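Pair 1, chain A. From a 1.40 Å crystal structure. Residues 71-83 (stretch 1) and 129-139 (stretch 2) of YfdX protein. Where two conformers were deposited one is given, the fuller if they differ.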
# COMPACT_ATOMS: atom_id res chain seq x y z
N ALA A 71 14.42 -11.94 12.46
CA ALA A 71 14.42 -12.03 11.01
C ALA A 71 14.09 -13.46 10.58
O ALA A 71 14.31 -14.41 11.33
CB ALA A 71 15.79 -11.63 10.47
N PRO A 72 13.55 -13.63 9.37
CA PRO A 72 13.14 -14.98 8.93
C PRO A 72 14.30 -15.95 8.76
O PRO A 72 14.09 -17.16 8.91
CB PRO A 72 12.43 -14.74 7.59
CG PRO A 72 12.26 -13.28 7.45
CD PRO A 72 13.18 -12.59 8.39
N VAL A 73 15.49 -15.46 8.43
CA VAL A 73 16.63 -16.32 8.16
C VAL A 73 17.55 -16.32 9.37
O VAL A 73 17.85 -15.27 9.94
CB VAL A 73 17.37 -15.86 6.89
CG1 VAL A 73 18.62 -16.70 6.66
CG2 VAL A 73 16.43 -15.92 5.68
N GLU A 74 18.00 -17.52 9.76
CA GLU A 74 18.80 -17.67 10.97
C GLU A 74 20.07 -16.83 10.89
O GLU A 74 20.78 -16.84 9.88
CB GLU A 74 19.15 -19.14 11.17
N GLY A 75 20.36 -16.11 11.97
CA GLY A 75 21.53 -15.26 12.04
C GLY A 75 21.34 -13.87 11.48
O GLY A 75 22.23 -13.02 11.66
N ASP A 76 20.22 -13.60 10.82
CA ASP A 76 19.99 -12.32 10.18
C ASP A 76 19.34 -11.35 11.16
O ASP A 76 18.91 -11.72 12.25
CB ASP A 76 19.10 -12.52 8.95
CG ASP A 76 19.24 -11.42 7.91
OD1 ASP A 76 19.98 -10.45 8.14
OD2 ASP A 76 18.60 -11.55 6.85
N HIS A 77 19.27 -10.09 10.74
CA HIS A 77 18.65 -9.05 11.55
C HIS A 77 17.96 -8.07 10.62
O HIS A 77 18.41 -7.82 9.50
CB HIS A 77 19.70 -8.29 12.37
CG HIS A 77 20.43 -9.17 13.34
ND1 HIS A 77 19.99 -9.38 14.62
CD2 HIS A 77 21.57 -9.90 13.20
CE1 HIS A 77 20.82 -10.20 15.24
NE2 HIS A 77 21.79 -10.53 14.40
N TYR A 78 16.87 -7.49 11.11
CA TYR A 78 16.24 -6.37 10.43
C TYR A 78 16.97 -5.07 10.75
O TYR A 78 17.36 -4.83 11.89
CB TYR A 78 14.80 -6.22 10.92
CG TYR A 78 13.83 -7.14 10.24
CD1 TYR A 78 13.41 -6.90 8.93
CD2 TYR A 78 13.29 -8.24 10.91
CE1 TYR A 78 12.51 -7.73 8.30
CE2 TYR A 78 12.37 -9.08 10.29
CZ TYR A 78 12.00 -8.82 8.98
OH TYR A 78 11.09 -9.65 8.34
N ILE A 79 17.15 -4.24 9.72
CA ILE A 79 17.68 -2.89 9.89
C ILE A 79 16.64 -1.85 9.47
O ILE A 79 15.81 -2.09 8.58
CB ILE A 79 19.01 -2.65 9.14
CG1 ILE A 79 18.84 -2.86 7.64
CG2 ILE A 79 20.15 -3.51 9.74
CD1 ILE A 79 19.95 -2.19 6.81
N ARG A 80 16.71 -0.69 10.11
CA ARG A 80 15.83 0.44 9.82
C ARG A 80 16.30 1.18 8.58
O ARG A 80 17.47 1.56 8.48
CB ARG A 80 15.84 1.42 11.00
CG ARG A 80 15.21 0.88 12.27
CD ARG A 80 15.34 1.86 13.44
NE ARG A 80 16.74 1.99 13.81
CZ ARG A 80 17.35 1.23 14.72
NH1 ARG A 80 16.66 0.30 15.39
NH2 ARG A 80 18.64 1.40 14.97
N ILE A 81 15.37 1.42 7.64
CA ILE A 81 15.69 2.18 6.44
C ILE A 81 14.85 3.44 6.26
O ILE A 81 15.20 4.28 5.42
CB ILE A 81 15.66 1.32 5.15
CG1 ILE A 81 14.23 0.95 4.76
CG2 ILE A 81 16.52 0.09 5.32
CD1 ILE A 81 14.12 0.29 3.39
N ASN A 82 13.77 3.61 7.02
CA ASN A 82 12.98 4.83 6.92
C ASN A 82 12.09 4.92 8.15
O ASN A 82 11.74 3.91 8.76
CB ASN A 82 12.13 4.87 5.64
CG ASN A 82 11.52 6.23 5.40
OD1 ASN A 82 12.23 7.19 5.18
ND2 ASN A 82 10.19 6.31 5.44
N SER A 83 11.70 6.15 8.49
CA SER A 83 10.66 6.37 9.48
C SER A 83 9.66 7.38 8.95
O SER A 83 10.04 8.38 8.32
CB SER A 83 11.21 6.92 10.79
OG SER A 83 10.37 6.52 11.86
N GLU A 129 4.66 5.87 14.90
CA GLU A 129 5.85 5.92 14.07
C GLU A 129 5.94 4.63 13.26
O GLU A 129 5.89 3.53 13.82
CB GLU A 129 7.10 6.09 14.93
CG GLU A 129 8.34 6.21 14.10
CD GLU A 129 9.61 6.28 14.91
OE1 GLU A 129 9.69 5.63 15.98
OE2 GLU A 129 10.54 6.98 14.47
N ASN A 130 6.07 4.77 11.94
CA ASN A 130 6.15 3.63 11.03
C ASN A 130 7.60 3.46 10.61
O ASN A 130 8.14 4.30 9.88
CB ASN A 130 5.28 3.85 9.79
CG ASN A 130 3.90 4.29 10.14
OD1 ASN A 130 3.12 3.53 10.71
ND2 ASN A 130 3.56 5.52 9.76
N GLN A 131 8.22 2.38 11.05
CA GLN A 131 9.61 2.12 10.74
C GLN A 131 9.69 1.07 9.64
O GLN A 131 9.25 -0.08 9.83
CB GLN A 131 10.35 1.64 11.99
CG GLN A 131 10.45 2.70 13.09
CD GLN A 131 11.29 2.25 14.26
OE1 GLN A 131 11.87 1.16 14.25
NE2 GLN A 131 11.38 3.10 15.28
N GLU A 132 10.22 1.46 8.49
CA GLU A 132 10.43 0.55 7.38
C GLU A 132 11.72 -0.21 7.64
O GLU A 132 12.76 0.40 7.92
CB GLU A 132 10.53 1.35 6.09
CG GLU A 132 10.62 0.49 4.86
CD GLU A 132 10.77 1.29 3.57
OE1 GLU A 132 10.84 2.53 3.63
OE2 GLU A 132 10.83 0.66 2.49
N LEU A 133 11.66 -1.54 7.54
CA LEU A 133 12.78 -2.42 7.86
C LEU A 133 13.04 -3.38 6.72
O LEU A 133 12.12 -3.80 6.02
CB LEU A 133 12.49 -3.26 9.12
CG LEU A 133 11.81 -2.58 10.31
CD1 LEU A 133 11.45 -3.60 11.39
CD2 LEU A 133 12.70 -1.50 10.90
N ILE A 134 14.31 -3.77 6.56
CA ILE A 134 14.66 -4.89 5.68
C ILE A 134 15.54 -5.88 6.42
O ILE A 134 16.31 -5.50 7.32
CB ILE A 134 15.36 -4.44 4.39
CG1 ILE A 134 16.65 -3.69 4.70
CG2 ILE A 134 14.40 -3.63 3.49
CD1 ILE A 134 17.55 -3.53 3.50
N PRO A 135 15.48 -7.16 6.05
CA PRO A 135 16.43 -8.15 6.60
C PRO A 135 17.75 -8.00 5.86
O PRO A 135 17.81 -8.16 4.64
CB PRO A 135 15.76 -9.49 6.29
CG PRO A 135 14.96 -9.21 5.02
CD PRO A 135 14.50 -7.77 5.13
N LEU A 136 18.82 -7.70 6.59
CA LEU A 136 20.03 -7.23 5.94
C LEU A 136 20.70 -8.33 5.11
O LEU A 136 21.00 -8.13 3.92
CB LEU A 136 21.00 -6.65 6.96
CG LEU A 136 22.35 -6.16 6.42
CD1 LEU A 136 22.19 -5.16 5.28
CD2 LEU A 136 23.16 -5.56 7.57
N GLN A 137 20.96 -9.48 5.72
CA GLN A 137 21.71 -10.50 4.99
C GLN A 137 20.86 -11.12 3.89
O GLN A 137 21.36 -11.40 2.80
CB GLN A 137 22.27 -11.56 5.93
CG GLN A 137 23.38 -12.39 5.30
CD GLN A 137 24.53 -11.53 4.76
OE1 GLN A 137 24.99 -10.60 5.42
NE2 GLN A 137 24.98 -11.84 3.55
N GLN A 138 19.56 -11.31 4.15
CA GLN A 138 18.68 -11.85 3.12
C GLN A 138 18.59 -10.90 1.93
O GLN A 138 18.57 -11.35 0.77
CB GLN A 138 17.30 -12.14 3.73
CG GLN A 138 16.30 -12.77 2.78
CD GLN A 138 15.04 -13.26 3.50
OE1 GLN A 138 14.71 -12.83 4.61
NE2 GLN A 138 14.31 -14.17 2.85
N THR A 139 18.56 -9.59 2.18
CA THR A 139 18.56 -8.64 1.07
C THR A 139 19.89 -8.65 0.33
O THR A 139 19.92 -8.63 -0.90
CB THR A 139 18.21 -7.23 1.55
OG1 THR A 139 16.97 -7.28 2.26
CG2 THR A 139 18.06 -6.26 0.38
O HOH W 1 16.05 -12.81 7.17
O HOH W 2 13.87 0.58 16.14
O HOH W 3 8.50 4.42 7.03

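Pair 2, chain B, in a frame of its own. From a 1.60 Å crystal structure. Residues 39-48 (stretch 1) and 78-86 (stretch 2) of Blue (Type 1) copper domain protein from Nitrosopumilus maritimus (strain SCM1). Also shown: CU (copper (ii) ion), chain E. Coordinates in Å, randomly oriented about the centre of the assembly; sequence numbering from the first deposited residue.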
# COMPACT_ATOMS: atom_id res chain seq x y z
N SER B 39 -13.19 5.80 -13.92
CA SER B 39 -12.71 6.11 -15.26
C SER B 39 -11.94 4.98 -15.93
O SER B 39 -11.27 5.20 -16.95
CB SER B 39 -11.82 7.35 -15.22
OG SER B 39 -10.69 7.10 -14.38
N VAL B 40 -12.00 3.78 -15.35
CA VAL B 40 -11.40 2.59 -15.94
C VAL B 40 -12.39 1.43 -15.85
O VAL B 40 -13.33 1.49 -15.05
CB VAL B 40 -10.07 2.18 -15.24
CG1 VAL B 40 -9.04 3.32 -15.33
CG2 VAL B 40 -10.31 1.75 -13.80
N PRO B 41 -12.19 0.38 -16.66
CA PRO B 41 -13.10 -0.77 -16.54
C PRO B 41 -12.99 -1.48 -15.19
O PRO B 41 -11.91 -1.51 -14.58
CB PRO B 41 -12.66 -1.70 -17.67
CG PRO B 41 -11.91 -0.84 -18.62
CD PRO B 41 -11.25 0.22 -17.78
N HIS B 42 -14.11 -2.05 -14.74
CA HIS B 42 -14.15 -2.86 -13.55
C HIS B 42 -15.01 -4.06 -13.82
O HIS B 42 -15.73 -4.09 -14.80
CB HIS B 42 -14.72 -2.08 -12.37
CG HIS B 42 -13.79 -1.02 -11.86
ND1 HIS B 42 -12.61 -1.32 -11.22
CD2 HIS B 42 -13.88 0.33 -11.88
CE1 HIS B 42 -11.99 -0.20 -10.88
NE2 HIS B 42 -12.75 0.81 -11.27
N ASN B 43 -14.94 -5.06 -12.95
CA ASN B 43 -15.96 -6.10 -12.98
C ASN B 43 -16.33 -6.49 -11.56
O ASN B 43 -15.71 -6.04 -10.59
CB ASN B 43 -15.50 -7.31 -13.82
CG ASN B 43 -14.24 -7.95 -13.29
OD1 ASN B 43 -14.18 -8.36 -12.13
ND2 ASN B 43 -13.23 -8.04 -14.13
N ILE B 44 -17.38 -7.29 -11.44
CA ILE B 44 -17.89 -7.73 -10.15
C ILE B 44 -17.93 -9.25 -10.17
O ILE B 44 -18.67 -9.84 -10.96
CB ILE B 44 -19.29 -7.15 -9.86
CG1 ILE B 44 -19.24 -5.62 -9.76
CG2 ILE B 44 -19.88 -7.77 -8.60
CD1 ILE B 44 -18.40 -5.09 -8.62
N GLN B 45 -17.13 -9.90 -9.33
CA GLN B 45 -17.12 -11.36 -9.27
C GLN B 45 -17.28 -11.87 -7.85
O GLN B 45 -16.52 -11.49 -6.96
CB GLN B 45 -15.80 -11.92 -9.83
CG GLN B 45 -15.39 -11.35 -11.17
CD GLN B 45 -16.25 -11.84 -12.29
OE1 GLN B 45 -16.69 -12.98 -12.28
NE2 GLN B 45 -16.49 -10.98 -13.27
N SER B 46 -18.24 -12.76 -7.65
CA SER B 46 -18.38 -13.43 -6.36
C SER B 46 -17.14 -14.30 -6.12
O SER B 46 -16.63 -14.94 -7.05
CB SER B 46 -19.66 -14.27 -6.33
OG SER B 46 -19.80 -14.97 -7.55
N ILE B 47 -16.62 -14.29 -4.89
CA ILE B 47 -15.41 -15.04 -4.57
C ILE B 47 -15.57 -15.87 -3.32
O ILE B 47 -16.46 -15.61 -2.50
CB ILE B 47 -14.18 -14.12 -4.37
CG1 ILE B 47 -14.47 -13.06 -3.30
CG2 ILE B 47 -13.76 -13.52 -5.69
CD1 ILE B 47 -13.19 -12.40 -2.73
N ASP B 48 -14.69 -16.87 -3.17
CA ASP B 48 -14.58 -17.66 -1.95
C ASP B 48 -13.54 -17.07 -1.00
O ASP B 48 -12.97 -16.02 -1.30
CB ASP B 48 -14.25 -19.14 -2.26
CG ASP B 48 -12.89 -19.34 -2.97
OD1 ASP B 48 -12.00 -18.48 -2.90
OD2 ASP B 48 -12.71 -20.41 -3.60
N TYR B 78 -22.14 -12.45 1.27
CA TYR B 78 -21.57 -12.71 -0.03
C TYR B 78 -20.40 -11.76 -0.33
O TYR B 78 -20.61 -10.56 -0.50
CB TYR B 78 -22.65 -12.58 -1.11
CG TYR B 78 -23.80 -13.54 -0.90
CD1 TYR B 78 -24.93 -13.17 -0.17
CD2 TYR B 78 -23.74 -14.82 -1.41
CE1 TYR B 78 -25.97 -14.06 0.02
CE2 TYR B 78 -24.78 -15.71 -1.23
CZ TYR B 78 -25.88 -15.33 -0.51
OH TYR B 78 -26.91 -16.24 -0.34
N LYS B 79 -19.19 -12.31 -0.41
CA LYS B 79 -18.01 -11.53 -0.77
C LYS B 79 -17.90 -11.41 -2.28
O LYS B 79 -18.25 -12.33 -3.02
CB LYS B 79 -16.73 -12.18 -0.22
CG LYS B 79 -16.66 -12.27 1.29
CD LYS B 79 -15.36 -12.93 1.74
CE LYS B 79 -15.63 -14.14 2.62
NZ LYS B 79 -16.42 -15.19 1.92
N TYR B 80 -17.37 -10.29 -2.76
CA TYR B 80 -17.07 -10.17 -4.18
C TYR B 80 -15.87 -9.27 -4.38
O TYR B 80 -15.51 -8.51 -3.49
CB TYR B 80 -18.27 -9.61 -4.96
CG TYR B 80 -18.61 -8.20 -4.57
CD1 TYR B 80 -19.46 -7.93 -3.52
CD2 TYR B 80 -18.05 -7.12 -5.26
CE1 TYR B 80 -19.77 -6.62 -3.15
CE2 TYR B 80 -18.35 -5.81 -4.90
CZ TYR B 80 -19.20 -5.57 -3.84
OH TYR B 80 -19.50 -4.28 -3.47
N TYR B 81 -15.26 -9.36 -5.55
CA TYR B 81 -14.12 -8.49 -5.83
C TYR B 81 -14.18 -8.08 -7.30
O TYR B 81 -15.15 -8.37 -8.00
CB TYR B 81 -12.83 -9.22 -5.40
CG TYR B 81 -12.12 -10.13 -6.40
CD1 TYR B 81 -10.75 -10.33 -6.31
CD2 TYR B 81 -12.80 -10.71 -7.47
CE1 TYR B 81 -10.08 -11.13 -7.24
CE2 TYR B 81 -12.13 -11.50 -8.39
CZ TYR B 81 -10.78 -11.71 -8.27
OH TYR B 81 -10.12 -12.51 -9.18
N CYS B 82 -13.13 -7.41 -7.76
CA CYS B 82 -12.91 -7.10 -9.16
C CYS B 82 -11.66 -7.82 -9.60
O CYS B 82 -10.62 -7.70 -8.95
CB CYS B 82 -12.76 -5.59 -9.37
SG CYS B 82 -12.22 -5.11 -11.04
N SER B 83 -11.71 -8.56 -10.70
CA SER B 83 -10.53 -9.34 -11.07
C SER B 83 -9.38 -8.44 -11.55
O SER B 83 -8.21 -8.85 -11.53
CB SER B 83 -10.88 -10.40 -12.12
OG SER B 83 -11.19 -9.83 -13.38
N PHE B 84 -9.69 -7.20 -11.95
CA PHE B 84 -8.65 -6.26 -12.35
C PHE B 84 -7.99 -5.61 -11.15
O PHE B 84 -6.82 -5.23 -11.19
CB PHE B 84 -9.21 -5.16 -13.25
CG PHE B 84 -9.99 -5.67 -14.43
CD1 PHE B 84 -9.61 -6.82 -15.09
CD2 PHE B 84 -11.10 -4.97 -14.87
CE1 PHE B 84 -10.34 -7.27 -16.18
CE2 PHE B 84 -11.82 -5.41 -15.96
CZ PHE B 84 -11.45 -6.57 -16.61
N HIS B 85 -8.76 -5.45 -10.08
CA HIS B 85 -8.27 -4.84 -8.85
C HIS B 85 -8.67 -5.69 -7.67
O HIS B 85 -9.58 -5.33 -6.94
CB HIS B 85 -8.79 -3.41 -8.70
CG HIS B 85 -8.70 -2.60 -9.97
ND1 HIS B 85 -9.77 -2.42 -10.81
CD2 HIS B 85 -7.66 -1.96 -10.55
CE1 HIS B 85 -9.40 -1.70 -11.85
NE2 HIS B 85 -8.12 -1.41 -11.72
N PRO B 86 -8.00 -6.83 -7.49
CA PRO B 86 -8.48 -7.83 -6.53
C PRO B 86 -8.41 -7.38 -5.07
O PRO B 86 -9.06 -8.01 -4.23
CB PRO B 86 -7.55 -9.02 -6.78
CG PRO B 86 -6.37 -8.48 -7.46
CD PRO B 86 -6.85 -7.31 -8.27
CU CU E . -11.74 -2.99 -10.60
O HOH W 4 -12.44 -2.74 -8.48

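Pairs 1 and 2 share one backbone arrangement: a short antiparallel pairing of two strands, entered from a loop on the first stretch and left through a turn or helix on the second. The N, CA and C atoms of 14 central residues superpose with an RMSD of 0.8 Å, and the strand axes approach to 4.4 Å in both, with N-to-C directions at 141° in pair 1 and 126° in pair 2.

The fit is tightest at the ladder. Ile79(A) and Ile134(A) match Gln45(B) and Tyr81(B), and each couple forms an antiparallel hydrogen-bonded pair. Ile79(A) N donates to Ile134(A) O at 2.8 Å and Ile134(A) N to Ile79(A) O at 3.0 Å; in pair 2, Gln45(B) N to Tyr81(B) O and Tyr81(B) N to Gln45(B) O are both 2.8 Å. One residue on, Arg80(A) with Leu133(A) matches the non-hydrogen-bonded pair of Ser46(B) with Tyr80(B). The next backbone hydrogen bond is also common to both: Ile81(A) N to Glu132(A) O is 2.8 Å, and Ile47(B) N to Lys79(B) O is 3.2 Å. In pair 1 a beta bulge then shifts the register by one, and Asn82(A) N makes a second, weak bond to the same Glu132(A) O at 3.5 Å.

On this shared frame the side chains differ. Ile81(A) and Ile47(B) are identical in type and in p, t rotamer, yet meet different partners. Ile81(A) CG2 packs on aliphatic Ile134(A) CG1 at 3.8 Å, whereas Ile47(B) CG2 lies over one face of the Tyr81(B) ring, 3.5 Å from Tyr81(B) CD2. Ile134(A) also meets Ile79(A), CG1 to CG1 at 3.8 Å; at the matching position the end of Gln45(B) leads away, leaving its CB 4.0 Å from Tyr81(B) CE2. On the face carrying Leu133(A) and Tyr80(B), the aromatic ring changes strands: Tyr78(A) CD1 touches Leu133(A) CB at 3.8 Å, while in pair 2 Ile44(B) CD1 reaches Tyr80(B) CE2, also at 3.8 Å.

A clear chemical contrast lies at the positions of Asp76(A), Pro135(A) and Gln138(A), which match His42(B), Cys82(B) and His85(B). In pair 1 the carboxylate receives the start of the helix: Gln137(A) N donates to Asp76(A) OD1 at 2.8 Å and Gln138(A) N to Asp76(A) OD2 at 2.9 Å. Water 1 links Asp76(A) OD2 and Gln138(A) OE1, donating to each at 2.9 Å. In pair 2 a copper ion joins the two stretches, bound by His42(B) ND1 at 2.0 Å, Cys82(B) SG at 2.2 Å, His85(B) ND1 at 2.1 Å and water 4 at 2.2 Å, as expected of a blue copper domain.

Neighbouring positions follow suit. Backbone His77(A) O accepts from Leu136(A) N at 2.9 Å; in pair 2 the matching residues bond through a side chain, Ser83(B) N to Asn43(B) OD1 at 2.9 Å. Asn43(B) N further donates to the copper ligand Cys82(B) SG at 3.3 Å.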